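Long-range contacts in uncharacterized protein (Bacteroides eggerthii, PDB 4FTD), which is of unknown function but, as a six-bladed beta-propeller joined to an immunoglobulin-like domain, may take part in carbohydrate metabolism: residues A[48-53]-A[106-111]; A[346-351]-A[445-450]; A[350-355]-A[370-375]; A[413-418]-A[430-435]. All coordinates share one frame; numbering follows the deposited sequence.

Contact 1. Residues A[48-53]-A[106-111]; sequences RLDVET and RKRVPV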
# COMPACT_ATOMS: atom_id res chain seq x y z
N ARG A 48 29.84 5.88 4.44
CA ARG A 48 29.71 4.64 5.18
C ARG A 48 30.48 3.54 4.44
O ARG A 48 30.47 3.49 3.23
CB ARG A 48 28.23 4.26 5.34
CG ARG A 48 27.44 5.26 6.17
CD ARG A 48 25.95 4.99 6.15
NE ARG A 48 25.30 5.81 7.18
CZ ARG A 48 25.26 5.52 8.49
NH1 ARG A 48 25.79 4.39 9.00
NH2 ARG A 48 24.66 6.35 9.33
N LEU A 49 31.16 2.69 5.19
CA LEU A 49 31.99 1.65 4.61
C LEU A 49 31.29 0.30 4.62
O LEU A 49 30.41 0.02 5.47
CB LEU A 49 33.31 1.55 5.39
CG LEU A 49 34.12 2.84 5.56
CD1 LEU A 49 35.45 2.53 6.25
CD2 LEU A 49 34.34 3.48 4.20
N ASP A 50 31.71 -0.57 3.70
CA ASP A 50 31.16 -1.92 3.62
C ASP A 50 31.35 -2.60 4.94
O ASP A 50 32.42 -2.50 5.53
CB ASP A 50 31.85 -2.76 2.55
CG ASP A 50 31.75 -2.16 1.20
OD1 ASP A 50 30.71 -1.52 0.95
OD2 ASP A 50 32.71 -2.30 0.40
N VAL A 51 30.31 -3.30 5.39
CA VAL A 51 30.31 -4.03 6.67
C VAL A 51 31.36 -5.14 6.70
O VAL A 51 31.76 -5.55 7.77
CB VAL A 51 28.91 -4.59 6.99
CG1 VAL A 51 27.88 -3.46 7.10
CG2 VAL A 51 28.47 -5.57 5.92
N GLU A 52 31.84 -5.58 5.53
CA GLU A 52 32.91 -6.58 5.43
C GLU A 52 34.34 -6.00 5.58
O GLU A 52 35.31 -6.73 5.52
CB GLU A 52 32.85 -7.35 4.09
CG GLU A 52 31.51 -7.99 3.73
CD GLU A 52 30.54 -7.06 2.99
OE1 GLU A 52 30.73 -5.82 2.95
OE2 GLU A 52 29.54 -7.58 2.45
N THR A 53 34.47 -4.70 5.78
CA THR A 53 35.77 -4.05 5.94
C THR A 53 36.43 -4.50 7.22
O THR A 53 35.76 -4.66 8.23
CB THR A 53 35.57 -2.53 6.06
OG1 THR A 53 34.94 -2.05 4.85
CG2 THR A 53 36.93 -1.82 6.33
N ARG A 106 31.82 4.86 9.93
CA ARG A 106 30.47 4.30 9.94
C ARG A 106 30.30 3.14 8.97
O ARG A 106 30.91 3.15 7.90
CB ARG A 106 29.51 5.41 9.55
CG ARG A 106 29.51 6.58 10.52
CD ARG A 106 28.58 7.67 10.06
NE ARG A 106 29.09 8.30 8.84
CZ ARG A 106 28.33 8.87 7.91
NH1 ARG A 106 27.02 8.87 8.00
NH2 ARG A 106 28.90 9.41 6.83
N LYS A 107 29.50 2.14 9.38
CA LYS A 107 29.16 0.98 8.55
C LYS A 107 27.95 1.34 7.70
O LYS A 107 27.07 2.10 8.14
CB LYS A 107 28.75 -0.26 9.37
CG LYS A 107 29.83 -0.95 10.21
CD LYS A 107 29.26 -2.06 11.09
CE LYS A 107 30.32 -2.62 12.02
NZ LYS A 107 29.80 -3.71 12.91
N ARG A 108 27.87 0.75 6.52
CA ARG A 108 26.65 0.85 5.72
C ARG A 108 25.51 0.14 6.42
O ARG A 108 25.73 -0.86 7.09
CB ARG A 108 26.86 0.23 4.35
CG ARG A 108 27.75 1.09 3.50
CD ARG A 108 28.11 0.36 2.24
NE ARG A 108 26.91 0.07 1.48
CZ ARG A 108 26.81 -0.88 0.57
NH1 ARG A 108 27.85 -1.68 0.28
NH2 ARG A 108 25.66 -1.05 -0.07
N VAL A 109 24.31 0.70 6.27
CA VAL A 109 23.11 0.18 6.89
C VAL A 109 22.12 -0.09 5.76
O VAL A 109 21.70 0.85 5.09
CB VAL A 109 22.53 1.20 7.90
CG1 VAL A 109 21.19 0.75 8.44
CG2 VAL A 109 23.54 1.44 9.02
N PRO A 110 21.76 -1.36 5.51
CA PRO A 110 20.78 -1.65 4.47
C PRO A 110 19.43 -1.07 4.80
O PRO A 110 19.11 -0.93 5.97
CB PRO A 110 20.73 -3.17 4.46
CG PRO A 110 22.09 -3.58 4.88
CD PRO A 110 22.40 -2.60 5.98
N VAL A 111 18.67 -0.69 3.78
CA VAL A 111 17.34 -0.12 3.96
C VAL A 111 16.35 -0.91 3.12
O VAL A 111 16.71 -1.51 2.11
CB VAL A 111 17.31 1.39 3.61
CG1 VAL A 111 18.21 2.16 4.56
CG2 VAL A 111 17.74 1.61 2.17
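R48 reaches across to K107, its NH1 donating to K107 O at 2.8 Å; the acceptor lies in the guanidinium plane and NH1 nearly in line with the K107 C=O bond, though the hydrogen bond is somewhat bent (N-H...O 150°). Crossing R106 at about a right angle, the R48 side chain sets CG over the centre of the R106 guanidinium, 4.0 Å above its plane, while R106 NH1 sits over a face of the R48 guanidinium, 3.6 Å from R48 NE. The like charges are probably offset by the C-terminal residue D453, whose terminal carboxylate salt-bridges R106 NH2; F46 O also accepts from that nitrogen. An alanine in place of R48 would probably leave K107 O without this donor and the R106 guanidinium without its aliphatic cover. Farther along the segments, R108 NH1 bonds D50 OD1 at 2.9 Å, on the anti side and 33° out of the carboxylate plane, while K31 holds D50 OD2. Between the backbones, L49 N donates to R106 O and R108 N to L49 O, a single bridge around K107. The bridge lies just past parallel strands 43-45 and 98-106, at the rim of the immunoglobulin-like domain where the chain leaves for the propeller.

Contact 2. Residues A[346-351]-A[445-450]; sequences TFNEER and FPIKQE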
# COMPACT_ATOMS: atom_id res chain seq x y z
N THR A 346 3.05 -6.68 0.32
CA THR A 346 4.45 -6.99 0.59
C THR A 346 5.30 -6.33 -0.48
O THR A 346 5.06 -6.54 -1.66
CB THR A 346 4.73 -8.50 0.62
OG1 THR A 346 3.94 -9.09 1.65
CG2 THR A 346 6.25 -8.78 0.91
N PHE A 347 6.30 -5.55 -0.07
CA PHE A 347 7.10 -4.77 -0.99
C PHE A 347 8.52 -4.55 -0.46
O PHE A 347 8.69 -3.98 0.63
CB PHE A 347 6.44 -3.41 -1.23
CG PHE A 347 7.20 -2.52 -2.17
CD1 PHE A 347 7.12 -2.72 -3.54
CD2 PHE A 347 7.98 -1.46 -1.69
CE1 PHE A 347 7.82 -1.90 -4.43
CE2 PHE A 347 8.70 -0.65 -2.57
CZ PHE A 347 8.61 -0.87 -3.94
N ASN A 348 9.51 -5.00 -1.25
CA ASN A 348 10.93 -4.82 -0.94
C ASN A 348 11.24 -5.18 0.52
O ASN A 348 11.85 -4.39 1.29
CB ASN A 348 11.36 -3.38 -1.30
CG ASN A 348 12.87 -3.17 -1.31
OD1 ASN A 348 13.63 -4.07 -1.66
ND2 ASN A 348 13.31 -1.96 -0.94
N GLU A 349 10.76 -6.36 0.90
CA GLU A 349 10.98 -6.96 2.23
C GLU A 349 10.28 -6.27 3.40
O GLU A 349 10.55 -6.59 4.55
CB GLU A 349 12.46 -7.15 2.49
CG GLU A 349 13.12 -7.96 1.38
CD GLU A 349 14.60 -8.12 1.57
OE1 GLU A 349 15.00 -8.56 2.67
OE2 GLU A 349 15.36 -7.81 0.62
N GLU A 350 9.33 -5.40 3.12
CA GLU A 350 8.45 -4.85 4.15
C GLU A 350 7.01 -5.25 3.87
O GLU A 350 6.72 -5.71 2.78
CB GLU A 350 8.62 -3.34 4.27
CG GLU A 350 9.94 -2.98 4.95
CD GLU A 350 9.97 -1.57 5.51
OE1 GLU A 350 9.21 -0.67 5.08
OE2 GLU A 350 10.78 -1.38 6.42
N ARG A 351 6.14 -5.08 4.86
CA ARG A 351 4.74 -5.48 4.77
C ARG A 351 3.90 -4.31 5.30
O ARG A 351 4.12 -3.84 6.41
CB ARG A 351 4.47 -6.78 5.57
CG ARG A 351 3.00 -7.23 5.60
CD ARG A 351 2.81 -8.59 6.25
NE ARG A 351 3.48 -8.55 7.52
CZ ARG A 351 4.13 -9.54 8.10
NH1 ARG A 351 4.14 -10.76 7.59
NH2 ARG A 351 4.77 -9.30 9.25
N PHE A 445 5.64 5.31 -5.07
CA PHE A 445 6.82 5.45 -4.22
C PHE A 445 7.97 4.58 -4.71
O PHE A 445 7.75 3.44 -5.10
CB PHE A 445 6.50 5.01 -2.80
CG PHE A 445 5.31 5.70 -2.19
CD1 PHE A 445 4.03 5.16 -2.34
CD2 PHE A 445 5.46 6.85 -1.46
CE1 PHE A 445 2.94 5.78 -1.77
CE2 PHE A 445 4.37 7.46 -0.88
CZ PHE A 445 3.11 6.92 -1.04
N PRO A 446 9.19 5.10 -4.65
CA PRO A 446 10.35 4.27 -4.99
C PRO A 446 10.79 3.38 -3.81
O PRO A 446 10.32 3.56 -2.70
CB PRO A 446 11.43 5.32 -5.26
CG PRO A 446 11.08 6.46 -4.36
CD PRO A 446 9.57 6.48 -4.30
N ILE A 447 11.65 2.40 -4.07
CA ILE A 447 12.30 1.67 -2.97
C ILE A 447 13.21 2.69 -2.23
O ILE A 447 13.70 3.64 -2.82
CB ILE A 447 13.11 0.40 -3.42
CG1 ILE A 447 14.27 0.73 -4.38
CG2 ILE A 447 12.17 -0.65 -4.02
CD1 ILE A 447 15.38 -0.33 -4.41
N LYS A 448 13.39 2.50 -0.93
CA LYS A 448 14.37 3.25 -0.17
C LYS A 448 15.78 2.97 -0.73
O LYS A 448 16.05 1.88 -1.22
CB LYS A 448 14.36 2.87 1.31
CG LYS A 448 13.16 3.34 2.12
CD LYS A 448 13.44 3.20 3.62
CE LYS A 448 12.18 3.43 4.44
NZ LYS A 448 11.12 2.41 4.21
N GLN A 449 16.63 3.98 -0.65
CA GLN A 449 18.02 3.94 -1.08
C GLN A 449 18.88 4.26 0.13
O GLN A 449 18.47 5.09 0.95
CB GLN A 449 18.24 5.01 -2.14
CG GLN A 449 17.56 4.74 -3.46
CD GLN A 449 18.14 3.52 -4.15
OE1 GLN A 449 19.32 3.25 -4.04
NE2 GLN A 449 17.30 2.78 -4.86
N GLU A 450 20.06 3.64 0.24
CA GLU A 450 20.95 3.85 1.38
C GLU A 450 21.28 5.33 1.54
O GLU A 450 21.63 5.98 0.57
CB GLU A 450 22.24 3.05 1.28
CG GLU A 450 22.03 1.56 1.50
CD GLU A 450 23.29 0.77 1.80
OE1 GLU A 450 24.36 1.35 2.04
OE2 GLU A 450 23.22 -0.46 1.84
O HOH W 1 15.79 -0.80 -0.64
O HOH W 2 12.04 1.08 6.46
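I447 lays its CG2 methyl against the far end of the F347 ring, 3.6 Å from F347 CZ, in an oblique approach. CG2 lies anti to the carbonyl carbon, with CG1 in the crowded position between backbone N and C (chi1 62°). The same methyl lies 3.5 Å from N348 ND2, which comes slightly closer still to I447 CB. N348 CB in turn sits 3.8 Å above one face of the F347 ring, toward its rim, so ring, amide and isoleucine form one compact cluster. The amide nitrogen also donates to G113 O and to a water at 2.8 Å, and the water in turn donates to K448 O. An alanine at N348 would probably leave that water and G113 O without their amide donor and open a gap beside I447. Further along, E350 OE1 and K448 NZ form only a long salt bridge at 3.7 Å. A second water joins E350 OE2 to the ammonium group more closely, while A114 O and F112 O take the lysine's direct bonds and Y352 OH holds E350 OE1. F347 to E350 form a type I' turn, closed by paired backbone bonds between its end residues. This tip of the hairpin 342-347/350-357 thus meets the chain leaving strand 439-446, with F347 also touching D426 and L429 of strand 426-435 and residues 112-114 running alongside.

Contact 3. Residues A[350-355]-A[370-375]; sequences ERYLLV and LEVYDL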
# COMPACT_ATOMS: atom_id res chain seq x y z
N GLU A 350 9.33 -5.40 3.12
CA GLU A 350 8.45 -4.85 4.15
C GLU A 350 7.01 -5.25 3.87
O GLU A 350 6.72 -5.71 2.78
CB GLU A 350 8.62 -3.34 4.27
CG GLU A 350 9.94 -2.98 4.95
CD GLU A 350 9.97 -1.57 5.51
OE1 GLU A 350 9.21 -0.67 5.08
OE2 GLU A 350 10.78 -1.38 6.42
N ARG A 351 6.14 -5.08 4.86
CA ARG A 351 4.74 -5.48 4.77
C ARG A 351 3.90 -4.31 5.30
O ARG A 351 4.12 -3.84 6.41
CB ARG A 351 4.47 -6.78 5.57
CG ARG A 351 3.00 -7.23 5.60
CD ARG A 351 2.81 -8.59 6.25
NE ARG A 351 3.48 -8.55 7.52
CZ ARG A 351 4.13 -9.54 8.10
NH1 ARG A 351 4.14 -10.76 7.59
NH2 ARG A 351 4.77 -9.30 9.25
N TYR A 352 2.96 -3.86 4.48
CA TYR A 352 2.08 -2.75 4.78
C TYR A 352 0.61 -3.14 4.75
O TYR A 352 0.23 -4.11 4.09
CB TYR A 352 2.30 -1.63 3.74
CG TYR A 352 3.74 -1.25 3.54
CD1 TYR A 352 4.50 -0.79 4.61
CD2 TYR A 352 4.35 -1.35 2.29
CE1 TYR A 352 5.84 -0.47 4.46
CE2 TYR A 352 5.70 -1.01 2.13
CZ TYR A 352 6.44 -0.57 3.22
OH TYR A 352 7.78 -0.24 3.09
N LEU A 353 -0.20 -2.38 5.49
CA LEU A 353 -1.66 -2.44 5.40
C LEU A 353 -2.11 -1.16 4.70
O LEU A 353 -1.79 -0.06 5.16
CB LEU A 353 -2.32 -2.53 6.78
CG LEU A 353 -3.85 -2.66 6.78
CD1 LEU A 353 -4.26 -3.95 6.08
CD2 LEU A 353 -4.45 -2.57 8.18
N LEU A 354 -2.80 -1.34 3.58
CA LEU A 354 -3.39 -0.27 2.77
C LEU A 354 -4.88 -0.26 3.13
O LEU A 354 -5.54 -1.32 3.10
CB LEU A 354 -3.19 -0.54 1.28
CG LEU A 354 -3.92 0.38 0.29
CD1 LEU A 354 -3.52 1.84 0.44
CD2 LEU A 354 -3.66 -0.15 -1.14
N VAL A 355 -5.39 0.89 3.55
CA VAL A 355 -6.82 1.04 3.84
C VAL A 355 -7.30 2.35 3.28
O VAL A 355 -6.48 3.21 2.91
CB VAL A 355 -7.14 0.98 5.35
CG1 VAL A 355 -6.73 -0.34 5.96
CG2 VAL A 355 -6.52 2.16 6.10
N LEU A 370 -6.58 7.72 2.01
CA LEU A 370 -5.76 6.54 1.79
C LEU A 370 -4.82 6.55 3.00
O LEU A 370 -4.21 7.58 3.28
CB LEU A 370 -4.97 6.66 0.49
CG LEU A 370 -4.02 5.57 0.00
CD1 LEU A 370 -3.72 5.75 -1.49
CD2 LEU A 370 -2.75 5.59 0.81
N GLU A 371 -4.70 5.43 3.71
CA GLU A 371 -3.74 5.30 4.81
C GLU A 371 -2.95 4.02 4.67
O GLU A 371 -3.48 3.00 4.25
CB GLU A 371 -4.48 5.37 6.15
CG GLU A 371 -4.96 6.78 6.43
CD GLU A 371 -5.76 6.95 7.70
OE1 GLU A 371 -6.03 5.95 8.40
OE2 GLU A 371 -6.13 8.10 7.99
N VAL A 372 -1.66 4.10 4.99
CA VAL A 372 -0.77 2.97 4.99
C VAL A 372 -0.20 2.80 6.39
O VAL A 372 0.29 3.77 7.00
CB VAL A 372 0.38 3.18 3.98
CG1 VAL A 372 1.26 1.94 3.93
CG2 VAL A 372 -0.18 3.51 2.61
N TYR A 373 -0.27 1.57 6.90
CA TYR A 373 0.26 1.23 8.20
C TYR A 373 1.40 0.27 8.02
O TYR A 373 1.38 -0.58 7.13
CB TYR A 373 -0.82 0.60 9.07
CG TYR A 373 -1.86 1.57 9.48
CD1 TYR A 373 -1.71 2.32 10.65
CD2 TYR A 373 -2.98 1.79 8.68
CE1 TYR A 373 -2.65 3.24 11.03
CE2 TYR A 373 -3.94 2.69 9.06
CZ TYR A 373 -3.78 3.40 10.22
OH TYR A 373 -4.74 4.30 10.57
N ASP A 374 2.41 0.40 8.87
CA ASP A 374 3.59 -0.48 8.80
C ASP A 374 3.35 -1.76 9.59
O ASP A 374 3.20 -1.71 10.81
CB ASP A 374 4.82 0.22 9.34
CG ASP A 374 6.12 -0.48 8.97
OD1 ASP A 374 6.14 -1.66 8.57
OD2 ASP A 374 7.16 0.19 9.06
N LEU A 375 3.32 -2.91 8.90
CA LEU A 375 3.16 -4.23 9.56
C LEU A 375 4.37 -5.15 9.31
O LEU A 375 4.24 -6.38 9.29
CB LEU A 375 1.84 -4.87 9.11
CG LEU A 375 0.53 -4.19 9.49
CD1 LEU A 375 -0.64 -5.05 9.01
CD2 LEU A 375 0.45 -3.95 11.00
O HOH W 3 9.47 -0.97 8.87
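L353 and Y373 form a hydrogen-bonded pair in the antiparallel hairpin of strands 350-357 and 369-374, part of one blade of the beta-propeller. Their backbones exchange two bonds, as do those of V355 and E371 at the next such pair. On the face carrying Y352, L354, V372 and D374, the bumps interlock diagonally. V372 CG1, anti to the backbone N, fits beside Y352 CB at 3.7 Å. L354 CD1 lies against the CG-CD2 arm of L370, 3.8 Å from both atoms. L370 and V372 also meet L431 of strand 426-435, so this face is pressed onto the neighbouring blade. The Y352 ring stacks edge-to-face with F116, and its hydroxyl donates to E350 OE1 while accepting from A114 N. E350 and D374 bring their carboxylates near each other, and a water donating to one oxygen of each is likely to ease the repulsion; T376 OG1 bonds D374 OD1.

The other face is knitted by V355 CG2, which sits at the edge of the Y373 ring, 4.0 Å from CE2, and 3.8 Å from E371 CB. L353 CB supports L375 CD1 at 3.8 Å; the L375 side chain also touches I381, L385 and F388 of helix 381-390. L375 follows the end of strand 369-374 and is still bonded through its N to R351 O. A bend at chi3 (51°) sets R351 NE beside L375 O; NH2 also bonds G378 O. R351 grips L375 O side-on: NE, at 2.9 Å, lies above the carbonyl plane, and NH2 donates from 3.0 Å.

Contact 4. Residues A[413-418]-A[430-435]; sequences QTDYYI and CLFASR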
# COMPACT_ATOMS: atom_id res chain seq x y z
N GLN A 413 -12.68 2.05 -1.92
CA GLN A 413 -11.91 0.96 -2.47
C GLN A 413 -10.41 1.32 -2.35
O GLN A 413 -10.01 2.49 -2.26
CB GLN A 413 -12.22 0.70 -3.97
CG GLN A 413 -13.66 0.29 -4.26
CD GLN A 413 -14.65 1.41 -4.15
OE1 GLN A 413 -14.38 2.54 -4.60
NE2 GLN A 413 -15.82 1.12 -3.59
N THR A 414 -9.61 0.27 -2.30
CA THR A 414 -8.16 0.35 -2.39
C THR A 414 -7.68 -0.65 -3.43
O THR A 414 -8.36 -1.62 -3.76
CB THR A 414 -7.45 0.06 -1.05
OG1 THR A 414 -7.79 -1.26 -0.62
CG2 THR A 414 -7.81 1.10 -0.01
N ASP A 415 -6.49 -0.41 -3.93
CA ASP A 415 -5.83 -1.33 -4.86
C ASP A 415 -4.35 -0.96 -4.90
O ASP A 415 -3.98 0.12 -4.47
CB ASP A 415 -6.41 -1.23 -6.29
CG ASP A 415 -7.59 -2.17 -6.54
OD1 ASP A 415 -7.50 -3.41 -6.23
OD2 ASP A 415 -8.60 -1.67 -7.11
N TYR A 416 -3.52 -1.84 -5.43
CA TYR A 416 -2.11 -1.51 -5.58
C TYR A 416 -1.52 -2.27 -6.72
O TYR A 416 -2.09 -3.27 -7.15
CB TYR A 416 -1.35 -1.82 -4.28
CG TYR A 416 -1.27 -3.29 -3.96
CD1 TYR A 416 -2.28 -3.93 -3.22
CD2 TYR A 416 -0.17 -4.05 -4.37
CE1 TYR A 416 -2.19 -5.29 -2.94
CE2 TYR A 416 -0.08 -5.41 -4.08
CZ TYR A 416 -1.09 -6.00 -3.37
OH TYR A 416 -1.00 -7.30 -3.10
N TYR A 417 -0.36 -1.80 -7.15
CA TYR A 417 0.43 -2.40 -8.21
C TYR A 417 1.92 -2.20 -7.91
O TYR A 417 2.34 -1.10 -7.51
CB TYR A 417 0.09 -1.73 -9.55
CG TYR A 417 0.99 -2.14 -10.67
CD1 TYR A 417 0.84 -3.39 -11.27
CD2 TYR A 417 1.98 -1.27 -11.16
CE1 TYR A 417 1.67 -3.77 -12.31
CE2 TYR A 417 2.81 -1.65 -12.22
CZ TYR A 417 2.65 -2.90 -12.78
OH TYR A 417 3.44 -3.29 -13.81
N ILE A 418 2.69 -3.26 -8.07
CA ILE A 418 4.15 -3.25 -7.87
C ILE A 418 4.85 -3.34 -9.20
O ILE A 418 4.64 -4.27 -9.94
CB ILE A 418 4.58 -4.41 -6.95
CG1 ILE A 418 3.99 -4.15 -5.55
CG2 ILE A 418 6.12 -4.53 -6.92
CD1 ILE A 418 4.19 -5.23 -4.51
N CYS A 430 2.87 1.31 -6.10
CA CYS A 430 1.80 2.20 -6.56
C CYS A 430 0.53 1.86 -5.81
O CYS A 430 0.10 0.72 -5.84
CB CYS A 430 1.62 2.05 -8.06
SG CYS A 430 3.15 2.11 -9.01
N LEU A 431 -0.01 2.84 -5.07
CA LEU A 431 -1.16 2.67 -4.21
C LEU A 431 -2.31 3.51 -4.76
O LEU A 431 -2.10 4.60 -5.27
CB LEU A 431 -0.83 3.08 -2.77
CG LEU A 431 0.40 2.40 -2.15
CD1 LEU A 431 0.56 2.93 -0.73
CD2 LEU A 431 0.32 0.87 -2.13
N PHE A 432 -3.51 2.97 -4.65
CA PHE A 432 -4.74 3.60 -5.12
C PHE A 432 -5.78 3.51 -4.03
O PHE A 432 -5.91 2.46 -3.37
CB PHE A 432 -5.23 2.86 -6.34
CG PHE A 432 -6.63 3.22 -6.81
CD1 PHE A 432 -7.74 2.49 -6.36
CD2 PHE A 432 -6.82 4.18 -7.84
CE1 PHE A 432 -9.02 2.77 -6.85
CE2 PHE A 432 -8.08 4.43 -8.36
CZ PHE A 432 -9.18 3.73 -7.84
N ALA A 433 -6.54 4.57 -3.89
CA ALA A 433 -7.76 4.62 -3.08
C ALA A 433 -8.80 5.46 -3.83
O ALA A 433 -8.47 6.42 -4.57
CB ALA A 433 -7.52 5.22 -1.70
N SER A 434 -10.06 5.09 -3.67
CA SER A 434 -11.21 5.80 -4.20
C SER A 434 -12.28 5.83 -3.13
O SER A 434 -12.52 4.83 -2.48
CB SER A 434 -11.81 5.05 -5.40
OG SER A 434 -12.83 5.88 -6.00
N ARG A 435 -12.99 6.94 -3.03
CA ARG A 435 -14.05 7.09 -2.08
C ARG A 435 -15.20 7.88 -2.67
O ARG A 435 -15.01 8.95 -3.29
CB ARG A 435 -13.50 7.69 -0.81
CG ARG A 435 -14.51 7.75 0.32
CD ARG A 435 -15.16 9.12 0.43
NE ARG A 435 -16.05 9.23 1.56
CZ ARG A 435 -16.77 10.31 1.84
NH1 ARG A 435 -16.72 11.37 1.06
NH2 ARG A 435 -17.53 10.33 2.93
O HOH W 4 -15.33 5.07 -4.64
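Q413 OE1, 3.7 Å from S434 CB across the strand pair, is gripped by two groups: a water that donates to it at 2.7 Å and the backbone N of A141. The water also lies within hydrogen-bonding range of S434 OG. A bend in the glutamine chain at chi2 (74°) swings CD back toward the partner strand, and NE2 bonds R139 O. The backbones of Q413 and S434 exchange two bonds, and D415 with F432 and Y417 with C430 do the same, giving a regular antiparallel ladder.

On the face of Q413, D415 and Y417, the F432 ring turns its edge to the opposite backbone near D415 N, and CD1 lies 4.0 Å from D415 CB. C430 SG rests at the edge of the Y417 ring, 4.2 Å from CD2, while C430 CB approaches Y417 O. The carboxylate of D415 is heavily engaged: K343 salt-bridges OD1, and S142 OG and Y143 N donate to OD2. On the other face Y416 CB meets L431 CD2 at 3.8 Å; CG stands between the backbone N and carbonyl carbon (chi1 67°), and the ring leads away from L431. T414 OG1 bonds A341 O.

A glycerol, probably from crystallisation, bonds D415 OD1 and Y416 N. Strand 412-420 is one edge of a four-stranded antiparallel blade; the other edge, 120-125, comes from the start of the propeller, so N- and C-terminal strands share one sheet, the "velcro" closure characteristic of beta-propellers.

How the contacts relate
The four contacts trace a path from the immunoglobulin-like domain into the propeller. Contact 1 and contact 2, with centres about 19 Å apart, join directly through the salt bridge of R108 NE to E450 OE1 at 2.9 Å and through V111 packing on Q449, tying the interdomain chain to the C-terminal tail. Contact 2 shares E350 and R351 with contact 3. Contacts 3 and 4 belong to adjacent blades, their centres about 11 Å apart, with V372 CG2 3.5 Å from L431 CD1 and L370 facing A433. Contact 4 lies inside the loop that contact 2 closes, and F445 packs on L431. The glycerol lies at contact 4; contact 1 is about 35 Å from that contact, centre to centre.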